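Local coordinates for aerobic respiration control sensor protein ArcB (Escherichia coli, PDB 1A0B), which is a membrane sensor kinase that activates the response regulator ArcA by a phosphorelay, here through its C-terminal histidine phosphotransfer (HPt) domain, at residues A[46-51]-A[100-105]; A[73-78]-A[110-115]. All coordinates share one frame; numbering follows the deposited sequence.

Interaction 1. Residues A[46-51]-A[100-105]. With ZN (zinc ion), chain B.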
ATOM      1  N   VAL A  46      -1.407  -4.102 -13.032  1.00 26.66           N
ATOM      2  CA  VAL A  46      -1.478  -2.870 -13.799  1.00 25.01           C
ATOM      3  C   VAL A  46      -0.168  -2.090 -13.753  1.00 25.19           C
ATOM      4  O   VAL A  46       0.276  -1.567 -14.768  1.00 26.59           O
ATOM      5  CB  VAL A  46      -2.640  -2.018 -13.307  1.00 25.72           C
ATOM      6  CG1 VAL A  46      -2.617  -0.659 -13.956  1.00 25.06           C
ATOM      7  CG2 VAL A  46      -3.938  -2.722 -13.615  1.00 24.71           C
ATOM      8  N   LEU A  47       0.451  -2.008 -12.581  1.00 27.25           N
ATOM      9  CA  LEU A  47       1.739  -1.315 -12.434  1.00 27.83           C
ATOM     10  C   LEU A  47       2.774  -2.036 -13.273  1.00 28.44           C
ATOM     11  O   LEU A  47       3.538  -1.417 -14.002  1.00 30.09           O
ATOM     12  CB  LEU A  47       2.214  -1.360 -10.990  1.00 26.05           C
ATOM     13  CG  LEU A  47       1.739  -0.274 -10.051  1.00 27.98           C
ATOM     14  CD1 LEU A  47       2.276  -0.602  -8.663  1.00 26.73           C
ATOM     15  CD2 LEU A  47       2.237   1.093 -10.545  1.00 25.94           C
ATOM     16  N   GLU A  48       2.797  -3.356 -13.119  1.00 30.29           N
ATOM     17  CA  GLU A  48       3.706  -4.240 -13.832  1.00 32.24           C
ATOM     18  C   GLU A  48       3.582  -4.032 -15.329  1.00 32.58           C
ATOM     19  O   GLU A  48       4.593  -3.949 -16.029  1.00 33.25           O
ATOM     20  CB  GLU A  48       3.402  -5.705 -13.488  1.00 33.33           C
ATOM     21  CG  GLU A  48       4.066  -6.190 -12.231  1.00 35.93           C
ATOM     22  CD  GLU A  48       5.566  -6.140 -12.346  1.00 43.33           C
ATOM     23  OE1 GLU A  48       6.105  -6.766 -13.283  1.00 46.31           O
ATOM     24  OE2 GLU A  48       6.209  -5.462 -11.520  1.00 46.74           O
ATOM     25  N   SER A  49       2.345  -3.916 -15.806  1.00 31.34           N
ATOM     26  CA  SER A  49       2.060  -3.716 -17.221  1.00 32.76           C
ATOM     27  C   SER A  49       2.391  -2.308 -17.696  1.00 33.49           C
ATOM     28  O   SER A  49       2.814  -2.119 -18.842  1.00 35.44           O
ATOM     29  CB  SER A  49       0.597  -4.029 -17.501  1.00 35.42           C
ATOM     30  OG  SER A  49       0.167  -3.506 -18.747  1.00 44.27           O
ATOM     31  N   ASN A  50       2.158  -1.314 -16.850  1.00 32.14           N
ATOM     32  CA  ASN A  50       2.464   0.064 -17.219  1.00 32.66           C
ATOM     33  C   ASN A  50       3.986   0.250 -17.290  1.00 32.94           C
ATOM     34  O   ASN A  50       4.491   1.045 -18.085  1.00 33.82           O
ATOM     35  CB  ASN A  50       1.857   1.049 -16.203  1.00 33.12           C
ATOM     36  CG  ASN A  50       0.349   1.134 -16.304  1.00 33.22           C
ATOM     37  OD1 ASN A  50      -0.203   1.166 -17.391  1.00 32.38           O
ATOM     38  ND2 ASN A  50      -0.321   1.186 -15.167  1.00 33.78           N
ATOM     39  N   LEU A  51       4.707  -0.501 -16.464  1.00 31.26           N
ATOM     40  CA  LEU A  51       6.161  -0.443 -16.409  1.00 29.79           C
ATOM     41  C   LEU A  51       6.774  -0.996 -17.701  1.00 29.83           C
ATOM     42  O   LEU A  51       7.514  -0.301 -18.393  1.00 31.33           O
ATOM     43  CB  LEU A  51       6.652  -1.263 -15.216  1.00 27.55           C
ATOM     44  CG  LEU A  51       7.960  -0.949 -14.479  1.00 29.65           C
ATOM     45  CD1 LEU A  51       8.653  -2.248 -14.126  1.00 23.14           C
ATOM     46  CD2 LEU A  51       8.874  -0.062 -15.292  1.00 28.05           C
ATOM     47  N   TRP A 100      10.887  -0.279  -6.885  1.00 16.48           N
ATOM     48  CA  TRP A 100       9.786   0.049  -5.968  1.00 16.17           C
ATOM     49  C   TRP A 100       8.568  -0.789  -6.267  1.00 15.13           C
ATOM     50  O   TRP A 100       7.889  -1.255  -5.362  1.00 17.76           O
ATOM     51  CB  TRP A 100       9.388   1.516  -6.084  1.00 16.83           C
ATOM     52  CG  TRP A 100      10.449   2.461  -5.701  1.00 15.57           C
ATOM     53  CD1 TRP A 100      11.459   2.239  -4.838  1.00 15.93           C
ATOM     54  CD2 TRP A 100      10.582   3.814  -6.151  1.00 15.31           C
ATOM     55  NE1 TRP A 100      12.223   3.374  -4.707  1.00 16.60           N
ATOM     56  CE2 TRP A 100      11.700   4.356  -5.502  1.00 15.56           C
ATOM     57  CE3 TRP A 100       9.859   4.617  -7.041  1.00 15.98           C
ATOM     58  CZ2 TRP A 100      12.124   5.673  -5.711  1.00 18.45           C
ATOM     59  CZ3 TRP A 100      10.275   5.919  -7.249  1.00 14.45           C
ATOM     60  CH2 TRP A 100      11.397   6.436  -6.589  1.00 17.87           C
ATOM     61  N   ILE A 101       8.288  -0.958  -7.554  1.00 15.64           N
ATOM     62  CA  ILE A 101       7.155  -1.744  -8.008  1.00 15.82           C
ATOM     63  C   ILE A 101       7.378  -3.207  -7.666  1.00 15.84           C
ATOM     64  O   ILE A 101       6.474  -3.867  -7.196  1.00 13.70           O
ATOM     65  CB  ILE A 101       6.959  -1.589  -9.537  1.00 16.69           C
ATOM     66  CG1 ILE A 101       6.559  -0.141  -9.874  1.00 16.18           C
ATOM     67  CG2 ILE A 101       5.937  -2.609 -10.045  1.00 17.06           C
ATOM     68  CD1 ILE A 101       6.458   0.191 -11.374  1.00 15.95           C
ATOM     69  N   GLU A 102       8.583  -3.719  -7.917  1.00 14.76           N
ATOM     70  CA  GLU A 102       8.881  -5.116  -7.612  1.00 17.24           C
ATOM     71  C   GLU A 102       8.808  -5.333  -6.099  1.00 16.27           C
ATOM     72  O   GLU A 102       8.198  -6.283  -5.606  1.00 17.75           O
ATOM     73  CB  GLU A 102      10.256  -5.497  -8.164  1.00 19.96           C
ATOM     74  CG  GLU A 102      10.653  -6.945  -7.927  1.00 25.95           C
ATOM     75  CD  GLU A 102       9.678  -7.951  -8.510  1.00 27.37           C
ATOM     76  OE1 GLU A 102       9.038  -7.662  -9.560  1.00 32.36           O
ATOM     77  OE2 GLU A 102       9.557  -9.041  -7.908  1.00 28.22           O
ATOM     78  N   GLU A 103       9.406  -4.419  -5.362  1.00 14.53           N
ATOM     79  CA  GLU A 103       9.362  -4.470  -3.921  1.00 16.66           C
ATOM     80  C   GLU A 103       7.901  -4.558  -3.453  1.00 17.15           C
ATOM     81  O   GLU A 103       7.580  -5.339  -2.561  1.00 19.99           O
ATOM     82  CB  GLU A 103       9.998  -3.203  -3.390  1.00 18.05           C
ATOM     83  CG  GLU A 103      10.339  -3.225  -1.947  1.00 22.14           C
ATOM     84  CD  GLU A 103      10.854  -1.881  -1.467  1.00 27.75           C
ATOM     85  OE1 GLU A 103      11.469  -1.137  -2.257  1.00 22.05           O
ATOM     86  OE2 GLU A 103      10.611  -1.555  -0.286  1.00 31.42           O
ATOM     87  N   MET A 104       7.018  -3.757  -4.045  1.00 16.70           N
ATOM     88  CA  MET A 104       5.593  -3.752  -3.674  1.00 18.76           C
ATOM     89  C   MET A 104       4.972  -5.109  -3.953  1.00 18.34           C
ATOM     90  O   MET A 104       4.177  -5.634  -3.170  1.00 16.12           O
ATOM     91  CB  MET A 104       4.846  -2.690  -4.490  1.00 20.30           C
ATOM     92  CG  MET A 104       3.326  -2.678  -4.328  1.00 24.13           C
ATOM     93  SD  MET A 104       2.818  -1.451  -3.133  1.00 30.00           S
ATOM     94  CE  MET A 104       2.961   0.008  -4.136  1.00 24.29           C
ATOM     95  N   LYS A 105       5.344  -5.651  -5.103  1.00 20.08           N
ATOM     96  CA  LYS A 105       4.884  -6.943  -5.591  1.00 20.39           C
ATOM     97  C   LYS A 105       5.194  -8.065  -4.617  1.00 21.12           C
ATOM     98  O   LYS A 105       4.359  -8.935  -4.362  1.00 20.24           O
ATOM     99  CB  LYS A 105       5.582  -7.247  -6.924  1.00 23.44           C
ATOM    100  CG  LYS A 105       5.245  -8.589  -7.544  1.00 25.19           C
ATOM    101  CD  LYS A 105       6.076  -8.780  -8.780  1.00 33.70           C
ATOM    102  CE  LYS A 105       5.655 -10.020  -9.540  1.00 39.39           C
ATOM    103  NZ  LYS A 105       4.237  -9.958  -9.995  1.00 42.88           N
TER
HETATM  104 ZN    ZN B 800       8.987  -2.439   1.330  1.00 42.01          ZN
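Ile101 reaches from helix 93-122 into the angle between Leu47, Glu48 and Leu51 on helix 26-52, the two segments nearly antiparallel at 156° with axes 10.3 Å apart. From its CB, which points at the facing helix, the side chain forks. The CG2 branch, anti to the backbone N, meets Leu47 CB at 4.0 Å and Glu48 OE2 at 3.2 Å. The other branch runs through CG1 to CD1, which lies 3.6 Å from Leu51 CG; the two side chains lie alongside each other, pointing opposite ways. With an alanine in place of Ile101, Leu47 and Leu51 would probably lose their apolar partner and the Glu48 carboxylate would be freer to turn. That carboxylate is carried inward by a bend at chi2 (-62°), and its plane stands 88° to that of Glu102, with Glu48 OE2 4.1 Å from Glu102 OE1. Lys105 NZ, 4.9 Å from Glu48 OE1, makes no salt bridge. Glu103 of the same segment binds the zinc ion through OE2 at 2.5 Å. Helix pairing thus rests here on van der Waals packing round Ile101, apolar against the leucines and with the Glu48 carboxylate laid against its methyl, while the neighbouring acids probably repel each other mildly.

Interaction 2. Residues A[73-78]-A[110-115]. With ZN (zinc ion), chain B.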
ATOM      1  N   VAL A  73      -6.290   2.105   5.040  1.00 19.74           N
ATOM      2  CA  VAL A  73      -6.243   0.982   5.975  1.00 18.59           C
ATOM      3  C   VAL A  73      -5.029   0.995   6.910  1.00 17.81           C
ATOM      4  O   VAL A  73      -4.737   0.020   7.602  1.00 19.62           O
ATOM      5  CB  VAL A  73      -6.414  -0.390   5.258  1.00 20.82           C
ATOM      6  CG1 VAL A  73      -7.871  -0.600   4.890  1.00 21.25           C
ATOM      7  CG2 VAL A  73      -5.576  -0.471   3.995  1.00 18.83           C
ATOM      8  N   GLY A  74      -4.321   2.114   6.923  1.00 18.12           N
ATOM      9  CA  GLY A  74      -3.165   2.261   7.780  1.00 17.30           C
ATOM     10  C   GLY A  74      -1.918   1.475   7.425  1.00 17.84           C
ATOM     11  O   GLY A  74      -1.096   1.232   8.302  1.00 17.05           O
ATOM     12  N   LEU A  75      -1.762   1.056   6.174  1.00 16.29           N
ATOM     13  CA  LEU A  75      -0.553   0.320   5.801  1.00 17.00           C
ATOM     14  C   LEU A  75       0.439   1.391   5.363  1.00 17.90           C
ATOM     15  O   LEU A  75       0.547   1.706   4.179  1.00 18.14           O
ATOM     16  CB  LEU A  75      -0.868  -0.689   4.697  1.00 14.10           C
ATOM     17  CG  LEU A  75      -1.574  -1.937   5.247  1.00 15.32           C
ATOM     18  CD1 LEU A  75      -2.406  -2.636   4.183  1.00 11.73           C
ATOM     19  CD2 LEU A  75      -0.545  -2.861   5.846  1.00 15.24           C
ATOM     20  N   ARG A  76       1.094   1.996   6.353  1.00 18.20           N
ATOM     21  CA  ARG A  76       2.060   3.104   6.181  1.00 19.86           C
ATOM     22  C   ARG A  76       3.209   2.879   5.185  1.00 21.30           C
ATOM     23  O   ARG A  76       3.584   3.774   4.403  1.00 21.74           O
ATOM     24  CB  ARG A  76       2.652   3.466   7.548  1.00 22.06           C
ATOM     25  CG  ARG A  76       3.587   4.658   7.585  1.00 27.20           C
ATOM     26  CD  ARG A  76       4.594   4.551   8.755  1.00 34.08           C
ATOM     27  NE  ARG A  76       3.980   4.426  10.085  1.00 39.71           N
ATOM     28  CZ  ARG A  76       3.859   5.418  10.975  1.00 42.79           C
ATOM     29  NH1 ARG A  76       4.305   6.642  10.705  1.00 43.06           N
ATOM     30  NH2 ARG A  76       3.280   5.188  12.149  1.00 44.38           N
ATOM     31  N   HIS A  77       3.773   1.682   5.216  1.00 19.52           N
ATOM     32  CA  HIS A  77       4.875   1.382   4.336  1.00 18.20           C
ATOM     33  C   HIS A  77       4.473   1.290   2.864  1.00 18.16           C
ATOM     34  O   HIS A  77       5.197   1.786   1.986  1.00 17.65           O
ATOM     35  CB  HIS A  77       5.524   0.104   4.789  1.00 20.96           C
ATOM     36  CG  HIS A  77       6.732  -0.246   4.004  1.00 21.86           C
ATOM     37  ND1 HIS A  77       7.731   0.665   3.752  1.00 22.12           N
ATOM     38  CD2 HIS A  77       7.124  -1.410   3.442  1.00 18.49           C
ATOM     39  CE1 HIS A  77       8.695   0.076   3.080  1.00 20.91           C
ATOM     40  NE2 HIS A  77       8.358  -1.189   2.887  1.00 21.33           N
ATOM     41  N   LEU A  78       3.322   0.678   2.586  1.00 15.35           N
ATOM     42  CA  LEU A  78       2.855   0.544   1.204  1.00 15.03           C
ATOM     43  C   LEU A  78       2.391   1.884   0.672  1.00 15.92           C
ATOM     44  O   LEU A  78       2.500   2.170  -0.525  1.00 18.89           O
ATOM     45  CB  LEU A  78       1.751  -0.506   1.067  1.00 12.26           C
ATOM     46  CG  LEU A  78       2.131  -1.950   1.393  1.00 12.68           C
ATOM     47  CD1 LEU A  78       0.923  -2.819   1.166  1.00 14.32           C
ATOM     48  CD2 LEU A  78       3.316  -2.437   0.558  1.00 15.31           C
ATOM     49  N   HIS A 110       2.542  -9.757   2.686  1.00 19.03           N
ATOM     50  CA  HIS A 110       3.181  -9.834   3.993  1.00 18.71           C
ATOM     51  C   HIS A 110       2.720  -8.690   4.885  1.00 18.99           C
ATOM     52  O   HIS A 110       2.426  -8.884   6.076  1.00 18.47           O
ATOM     53  CB  HIS A 110       4.706  -9.814   3.871  1.00 20.72           C
ATOM     54  CG  HIS A 110       5.400  -9.912   5.189  1.00 23.86           C
ATOM     55  ND1 HIS A 110       5.216 -10.982   6.043  1.00 26.12           N
ATOM     56  CD2 HIS A 110       6.180  -9.029   5.855  1.00 26.02           C
ATOM     57  CE1 HIS A 110       5.840 -10.750   7.180  1.00 26.25           C
ATOM     58  NE2 HIS A 110       6.434  -9.571   7.093  1.00 29.08           N
ATOM     59  N   ASP A 111       2.688  -7.490   4.317  1.00 18.74           N
ATOM     60  CA  ASP A 111       2.238  -6.313   5.055  1.00 17.81           C
ATOM     61  C   ASP A 111       0.798  -6.486   5.533  1.00 16.99           C
ATOM     62  O   ASP A 111       0.453  -6.105   6.648  1.00 18.05           O
ATOM     63  CB  ASP A 111       2.414  -5.051   4.199  1.00 18.17           C
ATOM     64  CG  ASP A 111       3.873  -4.620   4.099  1.00 17.39           C
ATOM     65  OD1 ASP A 111       4.746  -5.498   4.176  1.00 22.56           O
ATOM     66  OD2 ASP A 111       4.165  -3.420   3.993  1.00 18.17           O
ATOM     67  N   VAL A 112      -0.022  -7.118   4.707  1.00 18.53           N
ATOM     68  CA  VAL A 112      -1.413  -7.370   5.055  1.00 17.64           C
ATOM     69  C   VAL A 112      -1.487  -8.370   6.216  1.00 18.94           C
ATOM     70  O   VAL A 112      -2.281  -8.192   7.131  1.00 19.77           O
ATOM     71  CB  VAL A 112      -2.212  -7.886   3.828  1.00 17.37           C
ATOM     72  CG1 VAL A 112      -3.597  -8.306   4.241  1.00 17.75           C
ATOM     73  CG2 VAL A 112      -2.300  -6.801   2.752  1.00 12.83           C
ATOM     74  N   GLU A 113      -0.629  -9.387   6.218  1.00 20.46           N
ATOM     75  CA  GLU A 113      -0.652 -10.378   7.303  1.00 22.06           C
ATOM     76  C   GLU A 113      -0.265  -9.747   8.636  1.00 22.04           C
ATOM     77  O   GLU A 113      -0.776 -10.155   9.682  1.00 22.49           O
ATOM     78  CB  GLU A 113       0.269 -11.565   7.003  1.00 23.07           C
ATOM     79  CG  GLU A 113      -0.078 -12.312   5.739  1.00 24.37           C
ATOM     80  CD  GLU A 113       0.989 -13.316   5.322  1.00 29.33           C
ATOM     81  OE1 GLU A 113       2.129 -13.253   5.837  1.00 27.02           O
ATOM     82  OE2 GLU A 113       0.677 -14.171   4.463  1.00 30.49           O
ATOM     83  N   VAL A 114       0.612  -8.738   8.589  1.00 22.05           N
ATOM     84  CA  VAL A 114       1.070  -8.021   9.794  1.00 20.79           C
ATOM     85  C   VAL A 114      -0.062  -7.163  10.364  1.00 20.31           C
ATOM     86  O   VAL A 114      -0.225  -7.081  11.577  1.00 21.54           O
ATOM     87  CB  VAL A 114       2.297  -7.104   9.514  1.00 19.19           C
ATOM     88  CG1 VAL A 114       2.605  -6.254  10.728  1.00 16.65           C
ATOM     89  CG2 VAL A 114       3.508  -7.937   9.184  1.00 20.92           C
ATOM     90  N   LEU A 115      -0.811  -6.500   9.488  1.00 20.36           N
ATOM     91  CA  LEU A 115      -1.941  -5.676   9.904  1.00 20.18           C
ATOM     92  C   LEU A 115      -2.967  -6.589  10.597  1.00 20.37           C
ATOM     93  O   LEU A 115      -3.407  -6.311  11.716  1.00 20.40           O
ATOM     94  CB  LEU A 115      -2.575  -5.003   8.697  1.00 17.98           C
ATOM     95  CG  LEU A 115      -3.160  -3.617   8.932  1.00 19.72           C
ATOM     96  CD1 LEU A 115      -4.248  -3.393   7.933  1.00 20.03           C
ATOM     97  CD2 LEU A 115      -3.705  -3.468  10.316  1.00 17.17           C
TER
HETATM   98 ZN    ZN B 800       8.987  -2.439   1.330  1.00 42.01          ZN
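Buried packing, apolar at one end and built round the carboxylate of Asp111 at the other, joins Leu75 and Leu78, at the start of helix 76-85, to Asp111 and Leu115 on the long helix 93-122, close to the centre of the chain. Leu75 and Asp111 carry much of it. Leu75 CD2 comes to 3.5 Å from the backbone O of Asp111 and 4.0 Å from Asp111 CB. Leu75 CG meets Leu115 CD1 at 4.1 Å, the two leucines crossing at a slant. The same Leu115 CD1 touches the backbone O of Val73 at 3.5 Å. Phe36 of helix 26-52 and Leu12 also pack on Leu75.

The turn that presents these groups is a Schellman motif closing helix 56-72, the helix that carries His64, the inferred phosphohistidine. Gly74, at positive phi, is its C-prime residue, and Leu75 N bonds back to Ala70 O. Leu75 then sits at the N-cap position of helix 76-85, at the centre of an inverse gamma turn, so the chain passes between two helices of the HPt bundle with little intervening loop.

Toward the zinc the chemistry becomes polar. Asp111 holds its CG beside the backbone N and anti to the carbonyl carbon (chi1 -75°), which brings OD2 to 3.6 Å from Leu78 CG. The same OD2 lies in the plane of the His77 imidazole, at its edge, 3.6 Å from CD2, with ring and carboxylate planes 32° apart; this is a contact with a ring carbon. His77 NE2 binds the zinc ion at 2.1 Å, alongside Glu103 and Glu107, and ND1 is hydrogen-bonded to Gln80 OE1, so that the metal on one nitrogen and Gln80 on the other probably fix the rotation of the ring.

Helix 93-122 serves both contacts, pairing with helix 26-52 in interaction 1 and with the start of helix 76-85 in interaction 2, their centres about 17 Å apart. Interaction 2 is the core contact, its touching residues nearly all buried, whereas interaction 1 lies farther from the chain centre and is only partly buried. Accordingly, the apolar part of interaction 1 is bordered by charged side chains, while the acid in interaction 2 is enclosed among leucines and a histidine. The two meet where Met104 SD packs 3.9 Å from Leu78 CD2, and share the zinc, bound by Glu103 from 100-105 and His77 from 73-78.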